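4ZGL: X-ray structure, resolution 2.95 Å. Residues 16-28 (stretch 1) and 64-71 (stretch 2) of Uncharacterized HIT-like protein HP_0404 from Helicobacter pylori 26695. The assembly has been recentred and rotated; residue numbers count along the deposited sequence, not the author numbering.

Stretch 1 16-28: KILENERFLSFYD
Stretch 2 (64-71) FEVVEKLG

How are the two stretches arranged? Residues 16-19 and 23-27 are strands of a hairpin, held by Ile17 N to Ser25 O (2.9 Å), Ser25 N to Leu18 O (2.8 Å) and Asn20 N to Phe23 O (2.9 Å). Helix 64-70 packs on it, its axis 8.5 Å from that of strand 16-19 at closest approach, with N-to-C directions 141° apart. The register is marked by Leu18 and Val66, whose CA atoms lie 6.4 Å apart.

What shapes the turn? Asn20, chi1 85° (p) and chi2 3°, folds its OD1 back to accept from Arg22 N at 2.9 Å and Phe23 N at 2.7 Å, so one side chain ties the loop to the start of the second strand.

How do the apolar side chains meet? Ile17 and Leu18 both point toward the helix, which the alternation of a regular strand would not allow; the psi of -55° at Ile17 (phi -90°) breaks it, and Leu18 returns to -149/154. Ile17 (m, t) brings CG2 to 3.7 Å from Leu70 CD2; Leu70 is also m, t. Val66 (m) lays CG1 against the face of the hairpin, 3.7 Å from Leu18 CB and 3.6 Å from Ser25 CB, so that it touches both strands. The CA-to-CB bond of Tyr27 points sideways relative to the helix, but with chi1 -71° and chi2 -78° the end of the side chain comes nearer, and its ring meets Leu70 obliquely, Tyr27 CZ lying 3.9 Å and OH 3.3 Å from Leu70 CD2.

What do the longer side chains add? Lys69, chi1 to chi4 -171°, 141°, -176° and -53°, reaches from the helix across to the strand, where NZ makes a weak hydrogen bond to Ile17 O at 3.3 Å. Its aliphatic part also serves: Lys69 CD lies 3.8 Å from Leu18 CD1 (Leu18 chi1 -160°, chi2 82°). Glu65, m then t with chi3 20°, places OE1 3.5 Å from Leu18 CD2. Beyond Leu70, Gly71 turns to phi/psi 76/22, a positive phi that favours glycine.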

# COMPACT_ATOMS: atom_id res chain seq x y z
N LYS A 16 -9.93 18.68 3.69
CA LYS A 16 -8.98 18.07 4.59
C LYS A 16 -9.66 17.13 5.60
O LYS A 16 -10.57 17.52 6.32
CB LYS A 16 -8.16 19.18 5.27
CG LYS A 16 -7.49 18.73 6.57
CD LYS A 16 -6.78 19.80 7.37
CE LYS A 16 -6.85 19.69 8.86
NZ LYS A 16 -6.68 21.01 9.50
N ILE A 17 -9.20 15.88 5.63
CA ILE A 17 -9.71 14.87 6.55
C ILE A 17 -8.90 14.92 7.84
O ILE A 17 -9.46 15.06 8.92
CB ILE A 17 -9.64 13.46 5.93
CG1 ILE A 17 -10.61 13.37 4.73
CG2 ILE A 17 -9.97 12.40 6.98
CD1 ILE A 17 -10.41 12.18 3.83
N LEU A 18 -7.58 14.78 7.70
CA LEU A 18 -6.65 14.86 8.81
C LEU A 18 -5.33 15.44 8.32
O LEU A 18 -4.99 15.31 7.15
CB LEU A 18 -6.40 13.47 9.41
CG LEU A 18 -5.84 13.43 10.85
CD1 LEU A 18 -6.90 13.58 11.96
CD2 LEU A 18 -5.10 12.10 11.06
N GLU A 19 -4.59 16.07 9.23
CA GLU A 19 -3.28 16.63 8.91
C GLU A 19 -2.34 16.54 10.10
O GLU A 19 -2.77 16.54 11.26
CB GLU A 19 -3.44 18.09 8.50
CG GLU A 19 -2.14 18.78 8.09
CD GLU A 19 -2.36 20.21 7.61
OE1 GLU A 19 -3.36 20.85 8.02
OE2 GLU A 19 -1.50 20.70 6.83
N ASN A 20 -1.05 16.47 9.81
CA ASN A 20 -0.03 16.53 10.85
C ASN A 20 1.28 17.07 10.25
O ASN A 20 1.29 17.43 9.07
CB ASN A 20 0.10 15.17 11.56
CG ASN A 20 1.02 14.20 10.83
OD1 ASN A 20 1.62 14.52 9.81
ND2 ASN A 20 1.13 12.98 11.35
N GLU A 21 2.34 17.14 11.06
CA GLU A 21 3.61 17.80 10.64
C GLU A 21 4.16 17.26 9.33
O GLU A 21 4.79 18.01 8.58
CB GLU A 21 4.82 17.72 11.67
CG GLU A 21 4.55 17.43 13.18
CD GLU A 21 3.65 18.47 13.83
OE1 GLU A 21 3.52 19.58 13.28
OE2 GLU A 21 3.08 18.17 14.91
N ARG A 22 4.01 15.96 9.10
CA ARG A 22 4.63 15.30 7.95
C ARG A 22 3.65 14.81 6.88
O ARG A 22 4.07 14.55 5.75
CB ARG A 22 5.49 14.12 8.42
CG ARG A 22 6.77 14.52 9.14
CD ARG A 22 7.56 13.30 9.56
NE ARG A 22 8.78 13.53 10.34
CZ ARG A 22 8.77 13.92 11.61
NH1 ARG A 22 7.61 14.17 12.21
NH2 ARG A 22 9.90 14.09 12.28
N PHE A 23 2.36 14.69 7.20
CA PHE A 23 1.38 14.14 6.27
C PHE A 23 0.09 14.95 6.21
O PHE A 23 -0.20 15.76 7.09
CB PHE A 23 1.03 12.70 6.64
CG PHE A 23 2.21 11.78 6.64
CD1 PHE A 23 2.64 11.18 5.47
CD2 PHE A 23 2.91 11.53 7.81
CE1 PHE A 23 3.74 10.34 5.47
CE2 PHE A 23 4.00 10.69 7.82
CZ PHE A 23 4.42 10.09 6.64
N LEU A 24 -0.68 14.70 5.16
CA LEU A 24 -1.95 15.36 4.95
C LEU A 24 -2.89 14.41 4.23
O LEU A 24 -2.48 13.72 3.29
CB LEU A 24 -1.75 16.63 4.12
CG LEU A 24 -3.01 17.41 3.73
CD1 LEU A 24 -3.18 18.68 4.56
CD2 LEU A 24 -2.98 17.76 2.25
N SER A 25 -4.15 14.38 4.66
CA SER A 25 -5.17 13.56 4.00
C SER A 25 -6.36 14.41 3.61
O SER A 25 -6.71 15.37 4.30
CB SER A 25 -5.63 12.42 4.91
OG SER A 25 -6.49 11.53 4.22
N PHE A 26 -6.99 14.05 2.49
CA PHE A 26 -8.15 14.77 1.99
C PHE A 26 -8.94 13.92 1.00
O PHE A 26 -8.43 12.93 0.47
CB PHE A 26 -7.72 16.08 1.32
CG PHE A 26 -6.67 15.91 0.25
CD1 PHE A 26 -7.03 15.74 -1.08
CD2 PHE A 26 -5.32 15.90 0.59
CE1 PHE A 26 -6.06 15.58 -2.05
CE2 PHE A 26 -4.35 15.73 -0.38
CZ PHE A 26 -4.72 15.57 -1.70
N TYR A 27 -10.19 14.31 0.77
CA TYR A 27 -11.08 13.57 -0.13
C TYR A 27 -10.69 13.76 -1.59
O TYR A 27 -10.27 14.84 -2.00
CB TYR A 27 -12.53 14.01 0.07
CG TYR A 27 -13.14 13.55 1.36
CD1 TYR A 27 -13.57 12.23 1.52
CD2 TYR A 27 -13.29 14.42 2.43
CE1 TYR A 27 -14.14 11.80 2.70
CE2 TYR A 27 -13.85 13.99 3.62
CZ TYR A 27 -14.28 12.68 3.75
OH TYR A 27 -14.83 12.27 4.94
N ASP A 28 -10.85 12.69 -2.37
CA ASP A 28 -10.63 12.74 -3.81
C ASP A 28 -11.85 13.40 -4.46
O ASP A 28 -12.99 13.05 -4.14
CB ASP A 28 -10.43 11.32 -4.35
CG ASP A 28 -9.91 11.30 -5.78
OD1 ASP A 28 -10.47 12.02 -6.64
OD2 ASP A 28 -8.93 10.56 -6.05
N PHE A 64 -3.69 4.66 9.79
CA PHE A 64 -4.60 4.13 10.81
C PHE A 64 -5.47 5.24 11.41
O PHE A 64 -6.64 5.02 11.71
CB PHE A 64 -3.82 3.43 11.94
CG PHE A 64 -3.04 2.22 11.50
CD1 PHE A 64 -3.53 1.36 10.52
CD2 PHE A 64 -1.82 1.92 12.09
CE1 PHE A 64 -2.80 0.24 10.13
CE2 PHE A 64 -1.09 0.80 11.70
CZ PHE A 64 -1.58 -0.04 10.72
N GLU A 65 -4.89 6.43 11.58
CA GLU A 65 -5.64 7.57 12.10
C GLU A 65 -6.72 8.05 11.14
O GLU A 65 -7.81 8.44 11.57
CB GLU A 65 -4.70 8.72 12.45
CG GLU A 65 -3.80 8.42 13.64
CD GLU A 65 -2.85 9.57 13.96
OE1 GLU A 65 -3.10 10.71 13.54
OE2 GLU A 65 -1.83 9.32 14.64
N VAL A 66 -6.44 8.00 9.84
CA VAL A 66 -7.43 8.49 8.89
C VAL A 66 -8.59 7.52 8.76
O VAL A 66 -9.73 7.94 8.91
CB VAL A 66 -6.91 8.99 7.55
CG1 VAL A 66 -5.97 10.17 7.73
CG2 VAL A 66 -6.27 7.87 6.83
N VAL A 67 -8.31 6.23 8.53
CA VAL A 67 -9.38 5.23 8.39
C VAL A 67 -10.27 5.15 9.62
O VAL A 67 -11.45 4.82 9.53
CB VAL A 67 -8.86 3.81 8.08
CG1 VAL A 67 -8.24 3.77 6.69
CG2 VAL A 67 -7.89 3.32 9.14
N GLU A 68 -9.70 5.46 10.78
CA GLU A 68 -10.49 5.42 12.01
C GLU A 68 -11.32 6.70 12.13
O GLU A 68 -12.48 6.64 12.52
CB GLU A 68 -9.64 5.07 13.22
CG GLU A 68 -9.50 6.17 14.27
CD GLU A 68 -8.63 5.74 15.44
OE1 GLU A 68 -8.21 4.55 15.48
OE2 GLU A 68 -8.36 6.60 16.32
N LYS A 69 -10.77 7.84 11.71
CA LYS A 69 -11.57 9.06 11.58
C LYS A 69 -12.71 8.91 10.57
O LYS A 69 -13.82 9.36 10.82
CB LYS A 69 -10.70 10.24 11.14
CG LYS A 69 -11.45 11.56 11.21
CD LYS A 69 -10.56 12.68 11.70
CE LYS A 69 -11.30 13.98 11.87
NZ LYS A 69 -12.10 14.52 10.75
N LEU A 70 -12.43 8.28 9.44
CA LEU A 70 -13.48 8.04 8.44
C LEU A 70 -14.47 6.95 8.85
O LEU A 70 -15.53 6.84 8.26
CB LEU A 70 -12.90 7.71 7.07
CG LEU A 70 -11.96 8.75 6.45
CD1 LEU A 70 -11.31 8.21 5.19
CD2 LEU A 70 -12.72 10.04 6.15
N GLY A 71 -14.12 6.14 9.85
CA GLY A 71 -15.04 5.12 10.36
C GLY A 71 -15.16 3.92 9.45
O GLY A 71 -16.15 3.18 9.51